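Local coordinates for protein diaminopimelate decarboxylase (Helicobacter pylori, PDB 2QGH) that probably catalyses the pyridoxal-phosphate-dependent decarboxylation of diaminopimelate to L-lysine, the last step of lysine biosynthesis, at residues 36-41 / 403-408; 68-73 / 392-397; 156-161 / 204-209; 218-223 / 263-268. All coordinates share one frame; numbering follows the deposited sequence.

Near the N terminus the chain lays down strand 35-39, and contact 1 closes a loop of more than 360 residues when 403-408 returns to it. Contact 2 sits within that loop, bringing 68-73, at the start of barrel helix 71-79, up to strand 393-397; the two contacts touch, joining the mixed sheet, which includes strand 35-39, to the pyridoxal-binding barrel. The far shorter loops of contacts 3 and 4 both lie within contact 2, one after the other. Contact 3 joins the loops after strands 150-155 and 197-203 at the cofactor, and contact 4 pairs helices 213-232 and 258-268 outside the barrel. Val223 packs on Ile156 and Phe204, and Ser220 on Phe204, linking these two.

Contact 1: 36-41 / 403-408; sequences YLYDFD and RVIRKR
Ile405 puts its CD1 methyl between two aromatic side chains of 36-41, 3.8 Å from CD1 of Tyr38 and 4.0 Å from CZ of Phe40, meeting both rings obliquely. The isoleucine crosses Tyr38 at about a right angle, whereas it and Phe40 approach from opposite directions. Its CG1 lies between the backbone N and the carbonyl carbon (chi1 55°), and the extended chi2 carries CD1 on to the rings. Phe40 has a second neighbour: its CE2 lies 4.2 Å from NH1 of Arg403. CG2 of Ile405 lies over one face of the Arg403 guanidinium, toward its rim; the group is also paired with Glu398 in a salt bridge and hydrogen-bonded to Gly421 O of the second subunit.

No hydrogen bond joins the two segments, and the reason is topological. Strand 393-397 runs between them, parallel to 35-39 and antiparallel to 402-406, which leaves CA of Tyr38 9.3 Å from CA of Ile405. Opposite Glu394 of that middle strand, Ile405 and Arg406 form a classic beta bulge. The hydroxyl of Tyr38 is hydrogen-bonded to Glu394 OE2, tying the ring to the same strand. Helix 71-79 covers the cluster, with Ile73 and Leu76 on Phe40 and Ser72 against Ile405, while Phe40 also rests on Ala396 of strand 393-397.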
loop_
_atom_site.group_PDB
_atom_site.type_symbol
_atom_site.label_atom_id
_atom_site.label_comp_id
_atom_site.label_asym_id
_atom_site.label_seq_id
_atom_site.Cartn_x
_atom_site.Cartn_y
_atom_site.Cartn_z
ATOM N N TYR A 36 -13.962 5.707 7.295
ATOM C CA TYR A 36 -13.142 6.286 8.334
ATOM C C TYR A 36 -13.986 7.342 9.052
ATOM O O TYR A 36 -14.699 8.112 8.408
ATOM C CB TYR A 36 -11.899 6.931 7.721
ATOM C CG TYR A 36 -10.789 5.950 7.400
ATOM C CD1 TYR A 36 -9.969 5.451 8.407
ATOM C CD2 TYR A 36 -10.548 5.536 6.090
ATOM C CE1 TYR A 36 -8.933 4.569 8.128
ATOM C CE2 TYR A 36 -9.510 4.648 5.797
ATOM C CZ TYR A 36 -8.707 4.174 6.824
ATOM O OH TYR A 36 -7.661 3.327 6.551
ATOM N N LEU A 37 -13.919 7.358 10.379
ATOM C CA LEU A 37 -14.654 8.339 11.183
ATOM C C LEU A 37 -13.666 9.057 12.104
ATOM O O LEU A 37 -12.933 8.412 12.865
ATOM C CB LEU A 37 -15.734 7.652 12.026
ATOM C CG LEU A 37 -16.646 8.554 12.867
ATOM C CD1 LEU A 37 -17.436 9.490 11.966
ATOM C CD2 LEU A 37 -17.589 7.687 13.694
ATOM N N TYR A 38 -13.650 10.386 12.038
ATOM C CA TYR A 38 -12.729 11.178 12.850
ATOM C C TYR A 38 -13.388 12.081 13.883
ATOM O O TYR A 38 -14.257 12.888 13.545
ATOM C CB TYR A 38 -11.852 12.064 11.960
ATOM C CG TYR A 38 -11.039 11.318 10.929
ATOM C CD1 TYR A 38 -11.592 10.950 9.701
ATOM C CD2 TYR A 38 -9.719 10.957 11.194
ATOM C CE1 TYR A 38 -10.844 10.240 8.766
ATOM C CE2 TYR A 38 -8.971 10.248 10.275
ATOM C CZ TYR A 38 -9.533 9.890 9.062
ATOM O OH TYR A 38 -8.777 9.172 8.166
ATOM N N ASP A 39 -12.964 11.942 15.137
ATOM C CA ASP A 39 -13.464 12.791 16.219
ATOM C C ASP A 39 -12.508 13.976 16.170
ATOM O O ASP A 39 -11.392 13.897 16.672
ATOM C CB ASP A 39 -13.329 12.102 17.576
ATOM C CG ASP A 39 -14.007 12.884 18.694
ATOM O OD1 ASP A 39 -14.058 14.134 18.619
ATOM O OD2 ASP A 39 -14.481 12.248 19.656
ATOM N N PHE A 40 -12.945 15.065 15.554
ATOM C CA PHE A 40 -12.100 16.233 15.406
ATOM C C PHE A 40 -11.612 16.888 16.704
ATOM O O PHE A 40 -10.510 17.451 16.735
ATOM C CB PHE A 40 -12.807 17.245 14.498
ATOM C CG PHE A 40 -12.473 17.083 13.026
ATOM C CD1 PHE A 40 -12.031 15.862 12.521
ATOM C CD2 PHE A 40 -12.623 18.148 12.140
ATOM C CE1 PHE A 40 -11.746 15.703 11.161
ATOM C CE2 PHE A 40 -12.339 17.996 10.772
ATOM C CZ PHE A 40 -11.902 16.768 10.291
ATOM N N ASP A 41 -12.408 16.808 17.770
ATOM C CA ASP A 41 -12.009 17.395 19.049
ATOM C C ASP A 41 -10.680 16.832 19.514
ATOM O O ASP A 41 -9.830 17.559 20.041
ATOM C CB ASP A 41 -13.050 17.123 20.142
ATOM C CG ASP A 41 -14.259 18.026 20.038
ATOM O OD1 ASP A 41 -14.127 19.145 19.495
ATOM O OD2 ASP A 41 -15.337 17.620 20.520
ATOM N N ARG A 403 -20.352 15.147 9.276
ATOM C CA ARG A 403 -20.257 15.584 7.891
ATOM C C ARG A 403 -19.164 14.814 7.143
ATOM O O ARG A 403 -18.191 14.347 7.741
ATOM C CB ARG A 403 -19.977 17.087 7.836
ATOM C CG ARG A 403 -18.582 17.472 8.260
ATOM C CD ARG A 403 -18.532 18.910 8.720
ATOM N NE ARG A 403 -17.166 19.357 8.967
ATOM C CZ ARG A 403 -16.295 19.651 8.008
ATOM N NH1 ARG A 403 -15.072 20.047 8.323
ATOM N NH2 ARG A 403 -16.653 19.560 6.732
ATOM N N VAL A 404 -19.343 14.679 5.833
ATOM C CA VAL A 404 -18.392 13.977 4.979
ATOM C C VAL A 404 -17.187 14.855 4.671
ATOM O O VAL A 404 -17.343 16.007 4.254
ATOM C CB VAL A 404 -19.072 13.535 3.638
ATOM C CG1 VAL A 404 -20.085 14.570 3.206
ATOM C CG2 VAL A 404 -18.036 13.341 2.542
ATOM N N ILE A 405 -15.986 14.320 4.898
ATOM C CA ILE A 405 -14.768 15.068 4.609
ATOM C C ILE A 405 -14.020 14.472 3.413
ATOM O O ILE A 405 -13.014 15.011 2.967
ATOM C CB ILE A 405 -13.846 15.199 5.856
ATOM C CG1 ILE A 405 -13.509 13.838 6.447
ATOM C CG2 ILE A 405 -14.532 16.076 6.899
ATOM C CD1 ILE A 405 -12.504 13.925 7.591
ATOM N N ARG A 406 -14.522 13.352 2.904
ATOM C CA ARG A 406 -13.989 12.720 1.692
ATOM C C ARG A 406 -15.055 11.785 1.141
ATOM O O ARG A 406 -15.394 10.773 1.751
ATOM C CB ARG A 406 -12.705 11.917 1.922
ATOM C CG ARG A 406 -12.134 11.420 0.590
ATOM C CD ARG A 406 -10.852 10.605 0.723
ATOM N NE ARG A 406 -11.102 9.262 1.246
ATOM C CZ ARG A 406 -10.164 8.327 1.382
ATOM N NH1 ARG A 406 -8.904 8.587 1.034
ATOM N NH2 ARG A 406 -10.479 7.130 1.866
ATOM N N LYS A 407 -15.591 12.125 -0.016
ATOM C CA LYS A 407 -16.618 11.289 -0.601
ATOM C C LYS A 407 -16.022 9.946 -0.997
ATOM O O LYS A 407 -14.847 9.862 -1.343
ATOM C CB LYS A 407 -17.223 11.979 -1.822
ATOM C CG LYS A 407 -18.386 11.219 -2.451
ATOM C CD LYS A 407 -19.604 11.184 -1.520
ATOM C CE LYS A 407 -19.485 10.196 -0.344
ATOM N NZ LYS A 407 -19.583 8.753 -0.715
ATOM N N ARG A 408 -16.823 8.890 -0.926
ATOM C CA ARG A 408 -16.330 7.576 -1.312
ATOM C C ARG A 408 -16.107 7.557 -2.819
ATOM O O ARG A 408 -16.803 8.231 -3.574
ATOM C CB ARG A 408 -17.319 6.481 -0.941
ATOM C CG ARG A 408 -16.725 5.083 -1.082
ATOM C CD ARG A 408 -17.789 4.014 -0.996
ATOM N NE ARG A 408 -18.610 4.179 0.198
ATOM C CZ ARG A 408 -18.203 3.963 1.450
ATOM N NH1 ARG A 408 -16.960 3.557 1.713
ATOM N NH2 ARG A 408 -19.058 4.165 2.448
#

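Contact 2: 68-73 / 392-397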
loop_
_atom_site.group_PDB
_atom_site.type_symbol
_atom_site.label_atom_id
_atom_site.label_comp_id
_atom_site.label_asym_id
_atom_site.label_seq_id
_atom_site.Cartn_x
_atom_site.Cartn_y
_atom_site.Cartn_z
ATOM N N ASN A 68 -1.810 12.155 8.005
ATOM C CA ASN A 68 -3.151 12.295 7.453
ATOM C C ASN A 68 -3.237 13.690 6.846
ATOM O O ASN A 68 -3.119 14.684 7.556
ATOM C CB ASN A 68 -4.214 12.138 8.542
ATOM C CG ASN A 68 -5.587 11.851 7.966
ATOM O OD1 ASN A 68 -6.006 12.489 7.009
ATOM N ND2 ASN A 68 -6.290 10.889 8.546
ATOM N N SER A 69 -3.441 13.750 5.535
ATOM C CA SER A 69 -3.500 15.012 4.806
ATOM C C SER A 69 -4.893 15.452 4.381
ATOM O O SER A 69 -5.018 16.349 3.540
ATOM C CB SER A 69 -2.631 14.927 3.549
ATOM O OG SER A 69 -1.283 14.695 3.884
ATOM N N ASN A 70 -5.934 14.838 4.938
ATOM C CA ASN A 70 -7.286 15.224 4.559
ATOM C C ASN A 70 -7.470 16.747 4.698
ATOM O O ASN A 70 -7.144 17.349 5.728
ATOM C CB ASN A 70 -8.317 14.448 5.387
ATOM C CG ASN A 70 -9.747 14.871 5.088
ATOM O OD1 ASN A 70 -10.245 15.855 5.643
ATOM N ND2 ASN A 70 -10.411 14.136 4.202
ATOM N N LEU A 71 -7.961 17.358 3.621
ATOM C CA LEU A 71 -8.192 18.794 3.548
ATOM C C LEU A 71 -8.927 19.385 4.742
ATOM O O LEU A 71 -8.569 20.452 5.223
ATOM C CB LEU A 71 -8.964 19.118 2.269
ATOM C CG LEU A 71 -8.176 19.629 1.062
ATOM C CD1 LEU A 71 -6.841 18.924 0.962
ATOM C CD2 LEU A 71 -9.002 19.421 -0.190
ATOM N N SER A 72 -9.956 18.686 5.208
ATOM C CA SER A 72 -10.744 19.154 6.335
ATOM C C SER A 72 -9.952 19.190 7.622
ATOM O O SER A 72 -10.016 20.176 8.360
ATOM C CB SER A 72 -11.990 18.287 6.513
ATOM O OG SER A 72 -12.926 18.581 5.498
ATOM N N ILE A 73 -9.197 18.137 7.903
ATOM C CA ILE A 73 -8.422 18.147 9.130
ATOM C C ILE A 73 -7.307 19.198 9.058
ATOM O O ILE A 73 -7.024 19.867 10.053
ATOM C CB ILE A 73 -7.818 16.762 9.458
ATOM C CG1 ILE A 73 -6.293 16.850 9.435
ATOM C CG2 ILE A 73 -8.385 15.713 8.516
ATOM C CD1 ILE A 73 -5.593 15.658 9.988
ATOM N N LEU A 392 -12.225 4.507 0.561
ATOM C CA LEU A 392 -13.341 4.738 1.465
ATOM C C LEU A 392 -13.836 6.174 1.680
ATOM O O LEU A 392 -13.161 7.165 1.362
ATOM C CB LEU A 392 -13.002 4.130 2.829
ATOM C CG LEU A 392 -12.441 2.711 2.785
ATOM C CD1 LEU A 392 -12.138 2.220 4.202
ATOM C CD2 LEU A 392 -13.443 1.804 2.084
ATOM N N LEU A 393 -15.039 6.241 2.240
ATOM C CA LEU A 393 -15.729 7.471 2.607
ATOM C C LEU A 393 -15.117 7.898 3.944
ATOM O O LEU A 393 -14.902 7.071 4.829
ATOM C CB LEU A 393 -17.221 7.170 2.808
ATOM C CG LEU A 393 -18.094 8.118 3.644
ATOM C CD1 LEU A 393 -18.529 9.302 2.799
ATOM C CD2 LEU A 393 -19.327 7.365 4.165
ATOM N N GLU A 394 -14.830 9.180 4.093
ATOM C CA GLU A 394 -14.261 9.658 5.337
ATOM C C GLU A 394 -15.209 10.673 5.953
ATOM O O GLU A 394 -15.576 11.651 5.313
ATOM C CB GLU A 394 -12.874 10.272 5.097
ATOM C CG GLU A 394 -11.777 9.232 4.923
ATOM C CD GLU A 394 -10.378 9.836 4.874
ATOM O OE1 GLU A 394 -10.048 10.530 3.890
ATOM O OE2 GLU A 394 -9.603 9.619 5.827
ATOM N N LEU A 395 -15.607 10.414 7.198
ATOM C CA LEU A 395 -16.533 11.277 7.925
ATOM C C LEU A 395 -15.887 11.933 9.135
ATOM O O LEU A 395 -14.992 11.362 9.757
ATOM C CB LEU A 395 -17.741 10.461 8.396
ATOM C CG LEU A 395 -18.629 9.872 7.302
ATOM C CD1 LEU A 395 -19.592 8.850 7.897
ATOM C CD2 LEU A 395 -19.376 11.003 6.617
ATOM N N ALA A 396 -16.359 13.125 9.479
ATOM C CA ALA A 396 -15.825 13.836 10.632
ATOM C C ALA A 396 -16.934 14.210 11.601
ATOM O O ALA A 396 -18.077 14.424 11.205
ATOM C CB ALA A 396 -15.078 15.095 10.186
ATOM N N LEU A 397 -16.585 14.276 12.879
ATOM C CA LEU A 397 -17.535 14.645 13.919
ATOM C C LEU A 397 -17.040 15.964 14.504
ATOM O O LEU A 397 -15.888 16.054 14.933
ATOM C CB LEU A 397 -17.555 13.571 15.009
ATOM C CG LEU A 397 -18.750 13.444 15.963
ATOM C CD1 LEU A 397 -18.399 12.416 17.027
ATOM C CD2 LEU A 397 -19.079 14.766 16.611
HETATM O O HOH W 1 -8.391 12.249 2.778
#
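Asn70 and Glu394 meet through a water: it accepts from Asn70 ND2 at 3.1 Å and donates to Glu394 OE1 at 2.6 Å. The two side chains slide past each other in opposite directions, their amide and carboxylate planes 88° apart, and ND2 stays 3.6 Å from OE1. This is the tight end of the contact. Beyond Tyr38, the buried carboxylate receives Arg406 in a salt bridge and Ser380 in a hydrogen bond, a setting that would probably favour its charged form. Asn70 is fixed as well. Its ND2 bonds to Ile405 O, and its OD1 accepts weakly from Ser72 N and Ile73 N as N-cap of the helix; Asn68 OD1 holds Asn70 N at 3.1 Å in an Asx turn.

The other end is loose: CB of Ser72 and CB of Ala396 are 5.8 Å apart, and both side chains touch Ile405 and Phe40. The contact thus sets the N-terminal end of helix 71-79 against strand 393-397, between strands 35-39 and 402-406, with Glu418 of the second subunit bonded to Leu71 N.

Contact 3: 156-161 / 204-209; sequences INPNID and FHIGSQ. With PLP (pyridoxal-5'-phosphate), chain B; LYS (lysine), chain C.
From Ile156 and Phe204, whose CA atoms are 5.6 Å apart, the two backbones spread to 7.0 Å between CA of Ile160 and CA of Ile206. Both are loops at the C-terminal ends of adjacent strands, 150-155 and 197-203, of the (beta/alpha)8 barrel, the end where this fold type III enzyme holds its cofactor. CD1 of Ile156 presses on CB of Phe204 at 3.5 Å. Further on, Pro158 crosses Ile206 at about a right angle, its CG meeting CG2 of the isoleucine. Two waters span the gap between the backbones: one accepts from His205 N and lies within hydrogen-bonding distance of Ile156 O, the other donates to both Ile160 O and Ile206 O.

The apolar side of the loop 204-209 faces 156-161, and the other side makes the pocket. CB of His205 points away from 156-161, and with CG anti to the backbone N (chi1 -178°) the imidazole lies over the cofactor ring, PLP C3 sitting 3.4 Å above the imidazole plane, offset toward its rim. Gly207 N lies over the rim of the opposite face, and His205 ND1 is bonded to Gly244 N, which fixes the ring's rotation. Ser208 touches both ligands. Its CB is 3.9 Å from CD of the bound lysine, and its hydroxyl bonds to Arg282, itself a partner of that lysine. Ser208 OG donates to phosphate oxygen O3P of PLP at 2.7 Å.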
loop_
_atom_site.group_PDB
_atom_site.type_symbol
_atom_site.label_atom_id
_atom_site.label_comp_id
_atom_site.label_asym_id
_atom_site.label_seq_id
_atom_site.Cartn_x
_atom_site.Cartn_y
_atom_site.Cartn_z
ATOM N N ILE A 156 20.620 16.255 10.263
ATOM C CA ILE A 156 21.787 15.453 10.580
ATOM C C ILE A 156 21.372 14.103 11.135
ATOM O O ILE A 156 20.357 13.975 11.820
ATOM C CB ILE A 156 22.744 16.147 11.599
ATOM C CG1 ILE A 156 22.234 15.974 13.028
ATOM C CG2 ILE A 156 22.895 17.629 11.258
ATOM C CD1 ILE A 156 20.924 16.661 13.296
ATOM N N ASN A 157 22.162 13.092 10.807
ATOM C CA ASN A 157 21.920 11.746 11.284
ATOM C C ASN A 157 22.830 11.604 12.504
ATOM O O ASN A 157 24.030 11.394 12.371
ATOM C CB ASN A 157 22.290 10.749 10.184
ATOM C CG ASN A 157 21.895 9.329 10.522
ATOM O OD1 ASN A 157 21.582 8.540 9.635
ATOM N ND2 ASN A 157 21.919 8.992 11.806
ATOM N N PRO A 158 22.267 11.739 13.714
ATOM C CA PRO A 158 23.050 11.627 14.947
ATOM C C PRO A 158 23.468 10.186 15.234
ATOM O O PRO A 158 23.989 9.882 16.309
ATOM C CB PRO A 158 22.090 12.161 15.999
ATOM C CG PRO A 158 20.783 11.596 15.524
ATOM C CD PRO A 158 20.831 11.881 14.023
ATOM N N ASN A 159 23.238 9.309 14.261
ATOM C CA ASN A 159 23.564 7.892 14.386
ATOM C C ASN A 159 23.112 7.315 15.725
ATOM O O ASN A 159 23.920 6.784 16.487
ATOM C CB ASN A 159 25.069 7.666 14.201
ATOM C CG ASN A 159 25.429 6.188 14.104
ATOM O OD1 ASN A 159 24.642 5.375 13.605
ATOM N ND2 ASN A 159 26.628 5.837 14.563
ATOM N N ILE A 160 21.817 7.430 16.005
ATOM C CA ILE A 160 21.249 6.915 17.244
ATOM C C ILE A 160 20.036 6.025 16.955
ATOM O O ILE A 160 19.160 6.376 16.162
ATOM C CB ILE A 160 20.822 8.063 18.190
ATOM C CG1 ILE A 160 22.029 8.939 18.535
ATOM C CG2 ILE A 160 20.224 7.485 19.470
ATOM C CD1 ILE A 160 21.681 10.159 19.357
ATOM N N ASP A 161 20.003 4.864 17.602
ATOM C CA ASP A 161 18.920 3.896 17.443
ATOM C C ASP A 161 17.681 4.384 18.204
ATOM O O ASP A 161 17.703 4.507 19.427
ATOM C CB ASP A 161 19.383 2.539 17.987
ATOM C CG ASP A 161 18.355 1.443 17.797
ATOM O OD1 ASP A 161 18.589 0.549 16.955
ATOM O OD2 ASP A 161 17.318 1.477 18.490
ATOM N N PHE A 204 16.592 17.137 13.000
ATOM C CA PHE A 204 16.825 15.711 13.178
ATOM C C PHE A 204 15.513 14.987 13.446
ATOM O O PHE A 204 14.580 15.546 14.032
ATOM C CB PHE A 204 17.819 15.427 14.315
ATOM C CG PHE A 204 17.255 15.632 15.702
ATOM C CD1 PHE A 204 17.540 16.790 16.423
ATOM C CD2 PHE A 204 16.464 14.649 16.301
ATOM C CE1 PHE A 204 17.050 16.960 17.715
ATOM C CE2 PHE A 204 15.973 14.816 17.586
ATOM C CZ PHE A 204 16.268 15.979 18.298
ATOM N N HIS A 205 15.443 13.747 12.983
ATOM C CA HIS A 205 14.269 12.909 13.185
ATOM C C HIS A 205 14.784 11.478 13.231
ATOM O O HIS A 205 15.146 10.916 12.198
ATOM C CB HIS A 205 13.276 13.069 12.036
ATOM C CG HIS A 205 12.035 12.257 12.219
ATOM N ND1 HIS A 205 11.032 12.622 13.091
ATOM C CD2 HIS A 205 11.683 11.046 11.727
ATOM C CE1 HIS A 205 10.117 11.671 13.129
ATOM N NE2 HIS A 205 10.488 10.703 12.310
ATOM N N ILE A 206 14.816 10.892 14.426
ATOM C CA ILE A 206 15.352 9.543 14.594
ATOM C C ILE A 206 14.421 8.343 14.430
ATOM O O ILE A 206 14.895 7.199 14.421
ATOM C CB ILE A 206 16.075 9.402 15.962
ATOM C CG1 ILE A 206 15.105 9.674 17.110
ATOM C CG2 ILE A 206 17.247 10.367 16.027
ATOM C CD1 ILE A 206 15.658 9.326 18.480
ATOM N N GLY A 207 13.117 8.577 14.297
ATOM C CA GLY A 207 12.196 7.464 14.130
ATOM C C GLY A 207 10.745 7.798 14.423
ATOM O O GLY A 207 10.416 8.930 14.783
ATOM N N SER A 208 9.876 6.801 14.271
ATOM C CA SER A 208 8.446 6.973 14.512
ATOM C C SER A 208 7.914 5.959 15.531
ATOM O O SER A 208 8.497 4.892 15.721
ATOM C CB SER A 208 7.671 6.830 13.196
ATOM O OG SER A 208 6.297 7.116 13.380
ATOM N N GLN A 209 6.800 6.301 16.173
ATOM C CA GLN A 209 6.175 5.440 17.172
ATOM C C GLN A 209 7.181 5.103 18.267
ATOM O O GLN A 209 7.346 3.947 18.642
ATOM C CB GLN A 209 5.648 4.163 16.504
ATOM C CG GLN A 209 4.948 3.145 17.433
ATOM C CD GLN A 209 3.849 3.756 18.284
ATOM O OE1 GLN A 209 3.138 4.658 17.849
ATOM N NE2 GLN A 209 3.695 3.253 19.502
HETATM N N1 PLP B . 9.069 14.573 10.580
HETATM C C2 PLP B . 9.808 13.788 9.671
HETATM C C2A PLP B . 10.961 14.361 8.946
HETATM C C3 PLP B . 9.383 12.417 9.451
HETATM O O3 PLP B . 10.058 11.606 8.559
HETATM C C4 PLP B . 8.284 11.896 10.133
HETATM C C4A PLP B . 8.118 10.420 10.028
HETATM C C5 PLP B . 7.548 12.688 11.025
HETATM C C6 PLP B . 7.969 14.051 11.274
HETATM C C5A PLP B . 6.246 12.354 11.615
HETATM O O4P PLP B . 6.452 11.516 12.730
HETATM P P PLP B . 5.333 10.991 13.513
HETATM O O1P PLP B . 3.994 10.640 12.793
HETATM O O2P PLP B . 5.089 12.130 14.599
HETATM O O3P PLP B . 5.863 9.655 14.162
HETATM N N LYS C . 4.001 4.875 7.821
HETATM C CA LYS C . 4.582 4.529 9.156
HETATM C C LYS C . 3.518 3.893 10.051
HETATM O O LYS C . 2.453 3.538 9.507
HETATM C CB LYS C . 5.156 5.794 9.820
HETATM C CG LYS C . 6.345 6.377 9.069
HETATM C CD LYS C . 6.674 7.793 9.503
HETATM C CE LYS C . 7.885 8.306 8.726
HETATM N NZ LYS C . 8.205 9.758 8.943
HETATM O OXT LYS C . 3.754 3.755 11.272
HETATM O O HOH W 2 17.499 12.823 11.420
HETATM O O HOH W 3 17.183 5.241 14.684
#

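Contact 4: 218-223 / 263-268; sequences EASQKV and QGILNA
Ala268 and Ser220 bring together two neighbouring outer helices of the (beta/alpha)8 barrel, one following strand 197-203 and the other following strand 239-241. The helices run nearly parallel, with an angle of 20° between the axes of the short segments and a closest approach of 8.8 Å. Ser220 and Ala268, both small, face each other at this spacing, and CA of Gln221 comes within 4.9 Å of CA of Ala268.

Van der Waals packing, mostly of carbon atoms, carries the contact. The methyl of Ala268 points at helix 213-232 and lodges beside CB of Ser220, at 3.6 Å, and CG of Gln221, at 3.9 Å. With CG anti to its carbonyl carbon (chi1 -52°), Gln221 lays its aliphatic part along the alanine at the exposed margin. On the buried side, CG1 of Ile265 lies against the serine hydroxyl, toward the barrel, where Phe204 also touches Ser220.

The salt bridge of the two segments lies within helix 213-232, clear of the interface: Lys222 NZ to Glu218 OE1, 2.9 Å, one turn apart, though the modelled path of the lysine is strained.

Hydrogen bonds stay within each helix. Ser220 OG bonds back to Ile216 O, which satisfies the hydroxyl and leaves its flank to Ile265. The backbone bonds are the regular helical ones, among them Ala268 N to Gly264 O at 3.0 Å in the last turn of helix 258-268.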
loop_
_atom_site.group_PDB
_atom_site.type_symbol
_atom_site.label_atom_id
_atom_site.label_comp_id
_atom_site.label_asym_id
_atom_site.label_seq_id
_atom_site.Cartn_x
_atom_site.Cartn_y
_atom_site.Cartn_z
ATOM N N GLU A 218 18.996 12.045 23.847
ATOM C CA GLU A 218 20.385 11.876 23.452
ATOM C C GLU A 218 20.621 12.587 22.123
ATOM O O GLU A 218 21.655 13.212 21.920
ATOM C CB GLU A 218 20.730 10.396 23.313
ATOM C CG GLU A 218 22.184 10.144 22.941
ATOM C CD GLU A 218 22.489 8.670 22.711
ATOM O OE1 GLU A 218 23.623 8.350 22.283
ATOM O OE2 GLU A 218 21.595 7.832 22.956
ATOM N N ALA A 219 19.650 12.503 21.222
ATOM C CA ALA A 219 19.772 13.152 19.921
ATOM C C ALA A 219 19.755 14.674 20.081
ATOM O O ALA A 219 20.512 15.383 19.424
ATOM C CB ALA A 219 18.640 12.703 19.005
ATOM N N SER A 220 18.895 15.172 20.961
ATOM C CA SER A 220 18.801 16.606 21.203
ATOM C C SER A 220 20.120 17.180 21.720
ATOM O O SER A 220 20.553 18.249 21.294
ATOM C CB SER A 220 17.688 16.899 22.212
ATOM O OG SER A 220 16.426 16.487 21.714
ATOM N N GLN A 221 20.755 16.468 22.642
ATOM C CA GLN A 221 22.018 16.922 23.209
ATOM C C GLN A 221 23.104 16.977 22.145
ATOM O O GLN A 221 23.796 17.986 22.001
ATOM C CB GLN A 221 22.443 15.989 24.336
ATOM C CG GLN A 221 21.361 15.774 25.369
ATOM C CD GLN A 221 21.761 14.789 26.443
ATOM O OE1 GLN A 221 22.398 13.772 26.163
ATOM N NE2 GLN A 221 21.376 15.078 27.682
ATOM N N LYS A 222 23.253 15.892 21.397
ATOM C CA LYS A 222 24.268 15.846 20.362
ATOM C C LYS A 222 24.073 16.937 19.326
ATOM O O LYS A 222 25.029 17.599 18.942
ATOM C CB LYS A 222 24.285 14.475 19.687
ATOM C CG LYS A 222 24.990 13.395 20.509
ATOM C CD LYS A 222 24.357 13.218 21.890
ATOM C CE LYS A 222 25.109 12.198 22.744
ATOM N NZ LYS A 222 25.146 10.837 22.135
ATOM N N VAL A 223 22.838 17.129 18.873
ATOM C CA VAL A 223 22.558 18.153 17.870
ATOM C C VAL A 223 22.672 19.551 18.467
ATOM O O VAL A 223 23.009 20.504 17.769
ATOM C CB VAL A 223 21.151 17.967 17.244
ATOM C CG1 VAL A 223 20.881 19.060 16.212
ATOM C CG2 VAL A 223 21.062 16.590 16.583
ATOM N N GLN A 263 10.554 19.126 28.772
ATOM C CA GLN A 263 11.560 19.366 29.798
ATOM C C GLN A 263 12.912 18.866 29.298
ATOM O O GLN A 263 13.924 19.560 29.411
ATOM C CB GLN A 263 11.185 18.660 31.116
ATOM C CG GLN A 263 11.768 19.353 32.356
ATOM C CD GLN A 263 11.413 18.665 33.665
ATOM O OE1 GLN A 263 11.992 17.638 34.011
ATOM N NE2 GLN A 263 10.449 19.227 34.395
ATOM N N GLY A 264 12.917 17.667 28.725
ATOM C CA GLY A 264 14.151 17.095 28.222
ATOM C C GLY A 264 14.821 17.946 27.159
ATOM O O GLY A 264 16.028 18.201 27.223
ATOM N N ILE A 265 14.038 18.390 26.179
ATOM C CA ILE A 265 14.565 19.196 25.088
ATOM C C ILE A 265 15.024 20.573 25.557
ATOM O O ILE A 265 15.988 21.120 25.029
ATOM C CB ILE A 265 13.520 19.323 23.951
ATOM C CG1 ILE A 265 13.300 17.944 23.312
ATOM C CG2 ILE A 265 13.995 20.315 22.897
ATOM C CD1 ILE A 265 12.137 17.869 22.339
ATOM N N LEU A 266 14.344 21.131 26.550
ATOM C CA LEU A 266 14.742 22.433 27.062
ATOM C C LEU A 266 16.095 22.318 27.753
ATOM O O LEU A 266 16.942 23.193 27.603
ATOM C CB LEU A 266 13.708 22.981 28.044
ATOM C CG LEU A 266 12.375 23.410 27.439
ATOM C CD1 LEU A 266 11.451 23.895 28.541
ATOM C CD2 LEU A 266 12.610 24.504 26.415
ATOM N N ASN A 267 16.305 21.242 28.505
ATOM C CA ASN A 267 17.578 21.069 29.191
ATOM C C ASN A 267 18.684 20.790 28.185
ATOM O O ASN A 267 19.819 21.220 28.368
ATOM C CB ASN A 267 17.510 19.930 30.221
ATOM C CG ASN A 267 16.559 20.233 31.372
ATOM O OD1 ASN A 267 16.506 21.356 31.881
ATOM N ND2 ASN A 267 15.813 19.222 31.800
ATOM N N ALA A 268 18.351 20.082 27.112
ATOM C CA ALA A 268 19.340 19.766 26.092
ATOM C C ALA A 268 19.761 21.020 25.332
ATOM O O ALA A 268 20.844 21.065 24.758
ATOM C CB ALA A 268 18.777 18.735 25.118
#